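Local coordinates for ankyrin repeat domain protein (Legionella pneumophila subsp. pneumophila, PDB 6MCA), which is a bacterial effector with ankyrin repeats and a cysteine protease-like region, which probably acts in host cells through the LARP7 component of the 7SK snRNP complex, at residues H244-L252 with L303-Y313. Numbering follows the deposited sequence.
Sequences HFKRIAALL and LTINFIHDFLY
Leu303 meets Leu252 loosely, its CG 4.3 Å from Leu252 CD2, just ahead of helix 305-312. At Thr304, the N-cap, it is the backbone that is touched: Leu252 CD1 rests against the peptide leaving this residue, while the Thr304 hydroxyl accepts a weak bond from Phe307 N. Ile305 lays its CD1 on the backbone of helix 242-251, 3.4 Å from Ala249 N; the same methyl also meets Ile248 CG2 and Leu252 CD1, while CG2 approaches Phe245 CD1. Ile308 uses two branches, CG2 against Ile248 CG2 at 3.7 Å and CG1 alongside Leu252 CD2. One turn after Ile305, His309 brings CD2 to the edge of the Phe245 ring, 3.7 Å from CE1, with the ring planes inclined at 55°. His309 ND1 is hydrogen-bonded to Lys314 NZ. Tyr313 CE2 meets Ile248 CD1 at 3.5 Å, and its hydroxyl is held by Leu231 O of helix 215-233, which also packs on Ile248. Helical segments 244-251 and 305-312, joined in sequence by four strands of the five-stranded antiparallel sheet, have N-to-C directions 106° apart and axes 10.1 Å apart. Contacts across this steep crossing are almost wholly apolar, implying cohesion through shape and hydrophobic burial; His309 ND1 and the Tyr313 hydroxyl find their partners outside the two segments.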
loop_
_atom_site.group_PDB
_atom_site.type_symbol
_atom_site.label_atom_id
_atom_site.label_comp_id
_atom_site.label_asym_id
_atom_site.label_seq_id
_atom_site.Cartn_x
_atom_site.Cartn_y
_atom_site.Cartn_z
ATOM N N HIS A 244 9.064 -3.238 -22.501
ATOM C CA HIS A 244 9.170 -2.451 -21.276
ATOM C C HIS A 244 9.814 -1.099 -21.550
ATOM O O HIS A 244 9.366 -0.070 -21.030
ATOM C CB HIS A 244 9.964 -3.221 -20.220
ATOM C CG HIS A 244 9.307 -4.491 -19.779
ATOM N ND1 HIS A 244 9.577 -5.710 -20.363
ATOM C CD2 HIS A 244 8.391 -4.731 -18.812
ATOM C CE1 HIS A 244 8.856 -6.647 -19.774
ATOM N NE2 HIS A 244 8.128 -6.079 -18.829
ATOM N N PHE A 245 10.861 -1.079 -22.378
ATOM C CA PHE A 245 11.515 0.181 -22.703
ATOM C C PHE A 245 10.633 1.062 -23.578
ATOM O O PHE A 245 10.662 2.289 -23.442
ATOM C CB PHE A 245 12.860 -0.091 -23.375
ATOM C CG PHE A 245 13.858 -0.755 -22.469
ATOM C CD1 PHE A 245 14.065 -0.284 -21.183
ATOM C CD2 PHE A 245 14.581 -1.856 -22.897
ATOM C CE1 PHE A 245 14.976 -0.893 -20.342
ATOM C CE2 PHE A 245 15.494 -2.472 -22.060
ATOM C CZ PHE A 245 15.692 -1.989 -20.781
ATOM N N LYS A 246 9.830 0.462 -24.461
ATOM C CA LYS A 246 8.856 1.248 -25.214
ATOM C C LYS A 246 7.833 1.888 -24.283
ATOM O O LYS A 246 7.466 3.059 -24.455
ATOM C CB LYS A 246 8.160 0.371 -26.255
ATOM C CG LYS A 246 9.065 -0.091 -27.385
ATOM C CD LYS A 246 8.273 -0.367 -28.654
ATOM C CE LYS A 246 8.064 -1.859 -28.866
ATOM N NZ LYS A 246 7.069 -2.426 -27.912
ATOM N N ARG A 247 7.370 1.138 -23.282
ATOM C CA ARG A 247 6.428 1.698 -22.319
ATOM C C ARG A 247 7.066 2.824 -21.516
ATOM O O ARG A 247 6.428 3.853 -21.263
ATOM C CB ARG A 247 5.910 0.598 -21.394
ATOM C CG ARG A 247 4.671 -0.099 -21.925
ATOM C CD ARG A 247 3.590 0.904 -22.302
ATOM N NE ARG A 247 2.961 1.512 -21.134
ATOM C CZ ARG A 247 2.267 2.646 -21.164
ATOM N NH1 ARG A 247 2.122 3.310 -22.302
ATOM N NH2 ARG A 247 1.723 3.121 -20.052
ATOM N N ILE A 248 8.323 2.648 -21.105
ATOM C CA ILE A 248 9.014 3.703 -20.368
ATOM C C ILE A 248 9.177 4.944 -21.240
ATOM O O ILE A 248 9.041 6.076 -20.761
ATOM C CB ILE A 248 10.367 3.189 -19.842
ATOM C CG1 ILE A 248 10.153 2.047 -18.847
ATOM C CG2 ILE A 248 11.141 4.308 -19.168
ATOM C CD1 ILE A 248 11.438 1.451 -18.321
ATOM N N ALA A 249 9.456 4.754 -22.532
ATOM C CA ALA A 249 9.551 5.889 -23.444
ATOM C C ALA A 249 8.213 6.601 -23.575
ATOM O O ALA A 249 8.162 7.836 -23.648
ATOM C CB ALA A 249 10.052 5.424 -24.811
ATOM N N ALA A 250 7.120 5.838 -23.612
ATOM C CA ALA A 250 5.797 6.450 -23.660
ATOM C C ALA A 250 5.519 7.263 -22.400
ATOM O O ALA A 250 5.024 8.394 -22.478
ATOM C CB ALA A 250 4.727 5.376 -23.856
ATOM N N LEU A 251 5.843 6.706 -21.229
ATOM C CA LEU A 251 5.557 7.394 -19.970
ATOM C C LEU A 251 6.466 8.595 -19.738
ATOM O O LEU A 251 6.084 9.527 -19.017
ATOM C CB LEU A 251 5.670 6.428 -18.796
ATOM C CG LEU A 251 4.820 5.167 -18.939
ATOM C CD1 LEU A 251 5.384 4.004 -18.134
ATOM C CD2 LEU A 251 3.399 5.493 -18.519
ATOM N N LEU A 252 7.667 8.600 -20.324
ATOM C CA LEU A 252 8.517 9.780 -20.239
ATOM C C LEU A 252 7.912 10.985 -20.944
ATOM O O LEU A 252 8.372 12.108 -20.717
ATOM C CB LEU A 252 9.897 9.484 -20.819
ATOM C CG LEU A 252 10.934 8.937 -19.841
ATOM C CD1 LEU A 252 12.264 8.737 -20.544
ATOM C CD2 LEU A 252 11.083 9.877 -18.657
ATOM N N LEU A 303 16.993 13.478 -18.866
ATOM C CA LEU A 303 15.867 12.696 -18.356
ATOM C C LEU A 303 15.439 11.715 -19.446
ATOM O O LEU A 303 14.469 11.924 -20.178
ATOM C CB LEU A 303 14.733 13.623 -17.934
ATOM C CG LEU A 303 13.529 13.071 -17.169
ATOM C CD1 LEU A 303 13.966 12.114 -16.086
ATOM C CD2 LEU A 303 12.736 14.217 -16.565
ATOM N N THR A 304 16.185 10.619 -19.546
ATOM C CA THR A 304 16.066 9.666 -20.643
ATOM C C THR A 304 15.622 8.300 -20.127
ATOM O O THR A 304 15.335 8.114 -18.941
ATOM C CB THR A 304 17.393 9.533 -21.393
ATOM O OG1 THR A 304 18.406 9.073 -20.490
ATOM C CG2 THR A 304 17.812 10.866 -21.978
ATOM N N ILE A 305 15.570 7.340 -21.055
ATOM C CA ILE A 305 15.262 5.956 -20.699
ATOM C C ILE A 305 16.298 5.419 -19.725
ATOM O O ILE A 305 15.963 4.776 -18.722
ATOM C CB ILE A 305 15.185 5.083 -21.964
ATOM C CG1 ILE A 305 14.044 5.547 -22.858
ATOM C CG2 ILE A 305 14.996 3.620 -21.593
ATOM C CD1 ILE A 305 12.724 5.473 -22.176
ATOM N N ASN A 306 17.578 5.665 -20.016
ATOM C CA ASN A 306 18.644 5.183 -19.146
ATOM C C ASN A 306 18.555 5.802 -17.760
ATOM O O ASN A 306 18.872 5.141 -16.764
ATOM C CB ASN A 306 20.002 5.475 -19.782
ATOM C CG ASN A 306 20.067 5.041 -21.232
ATOM O OD1 ASN A 306 19.543 5.716 -22.119
ATOM N ND2 ASN A 306 20.709 3.905 -21.482
ATOM N N PHE A 307 18.114 7.059 -17.671
ATOM C CA PHE A 307 17.909 7.676 -16.366
ATOM C C PHE A 307 16.833 6.939 -15.579
ATOM O O PHE A 307 17.024 6.616 -14.401
ATOM C CB PHE A 307 17.541 9.152 -16.526
ATOM C CG PHE A 307 17.318 9.866 -15.220
ATOM C CD1 PHE A 307 16.065 9.883 -14.626
ATOM C CD2 PHE A 307 18.362 10.517 -14.584
ATOM C CE1 PHE A 307 15.858 10.536 -13.426
ATOM C CE2 PHE A 307 18.161 11.172 -13.382
ATOM C CZ PHE A 307 16.906 11.181 -12.802
ATOM N N ILE A 308 15.690 6.669 -16.213
ATOM C CA ILE A 308 14.606 5.972 -15.525
ATOM C C ILE A 308 15.044 4.571 -15.121
ATOM O O ILE A 308 14.670 4.069 -14.054
ATOM C CB ILE A 308 13.343 5.941 -16.406
ATOM C CG1 ILE A 308 12.860 7.362 -16.696
ATOM C CG2 ILE A 308 12.240 5.138 -15.735
ATOM C CD1 ILE A 308 12.339 8.090 -15.475
ATOM N N HIS A 309 15.855 3.921 -15.959
ATOM C CA HIS A 309 16.326 2.580 -15.630
ATOM C C HIS A 309 17.265 2.610 -14.430
ATOM O O HIS A 309 17.107 1.823 -13.490
ATOM C CB HIS A 309 17.009 1.942 -16.839
ATOM C CG HIS A 309 17.237 0.471 -16.690
ATOM N ND1 HIS A 309 18.400 -0.053 -16.167
ATOM C CD2 HIS A 309 16.446 -0.588 -16.981
ATOM C CE1 HIS A 309 18.319 -1.371 -16.149
ATOM N NE2 HIS A 309 17.143 -1.721 -16.638
ATOM N N ASP A 310 18.242 3.521 -14.436
ATOM C CA ASP A 310 19.103 3.682 -13.268
ATOM C C ASP A 310 18.296 4.035 -12.026
ATOM O O ASP A 310 18.644 3.616 -10.916
ATOM C CB ASP A 310 20.156 4.760 -13.532
ATOM C CG ASP A 310 21.093 4.401 -14.668
ATOM O OD1 ASP A 310 20.933 3.311 -15.255
ATOM O OD2 ASP A 310 21.991 5.211 -14.976
ATOM N N PHE A 311 17.207 4.788 -12.198
ATOM C CA PHE A 311 16.427 5.290 -11.075
ATOM C C PHE A 311 15.580 4.199 -10.432
ATOM O O PHE A 311 15.536 4.091 -9.202
ATOM C CB PHE A 311 15.539 6.439 -11.555
ATOM C CG PHE A 311 15.049 7.339 -10.458
ATOM C CD1 PHE A 311 14.005 6.951 -9.635
ATOM C CD2 PHE A 311 15.627 8.580 -10.258
ATOM C CE1 PHE A 311 13.553 7.782 -8.630
ATOM C CE2 PHE A 311 15.180 9.415 -9.256
ATOM C CZ PHE A 311 14.142 9.016 -8.441
ATOM N N LEU A 312 14.899 3.388 -11.241
ATOM C CA LEU A 312 13.907 2.450 -10.731
ATOM C C LEU A 312 14.341 0.993 -10.766
ATOM O O LEU A 312 13.849 0.202 -9.959
ATOM C CB LEU A 312 12.599 2.577 -11.522
ATOM C CG LEU A 312 11.722 3.803 -11.275
ATOM C CD1 LEU A 312 10.489 3.739 -12.163
ATOM C CD2 LEU A 312 11.329 3.908 -9.810
ATOM N N TYR A 313 15.239 0.611 -11.675
ATOM C CA TYR A 313 15.511 -0.795 -11.942
ATOM C C TYR A 313 16.962 -1.186 -11.681
ATOM O O TYR A 313 17.355 -2.314 -12.002
ATOM C CB TYR A 313 15.111 -1.122 -13.383
ATOM C CG TYR A 313 13.690 -0.701 -13.686
ATOM C CD1 TYR A 313 12.626 -1.215 -12.955
ATOM C CD2 TYR A 313 13.413 0.230 -14.680
ATOM C CE1 TYR A 313 11.325 -0.829 -13.216
ATOM C CE2 TYR A 313 12.113 0.622 -14.947
ATOM C CZ TYR A 313 11.074 0.089 -14.212
ATOM O OH TYR A 313 9.779 0.473 -14.470
#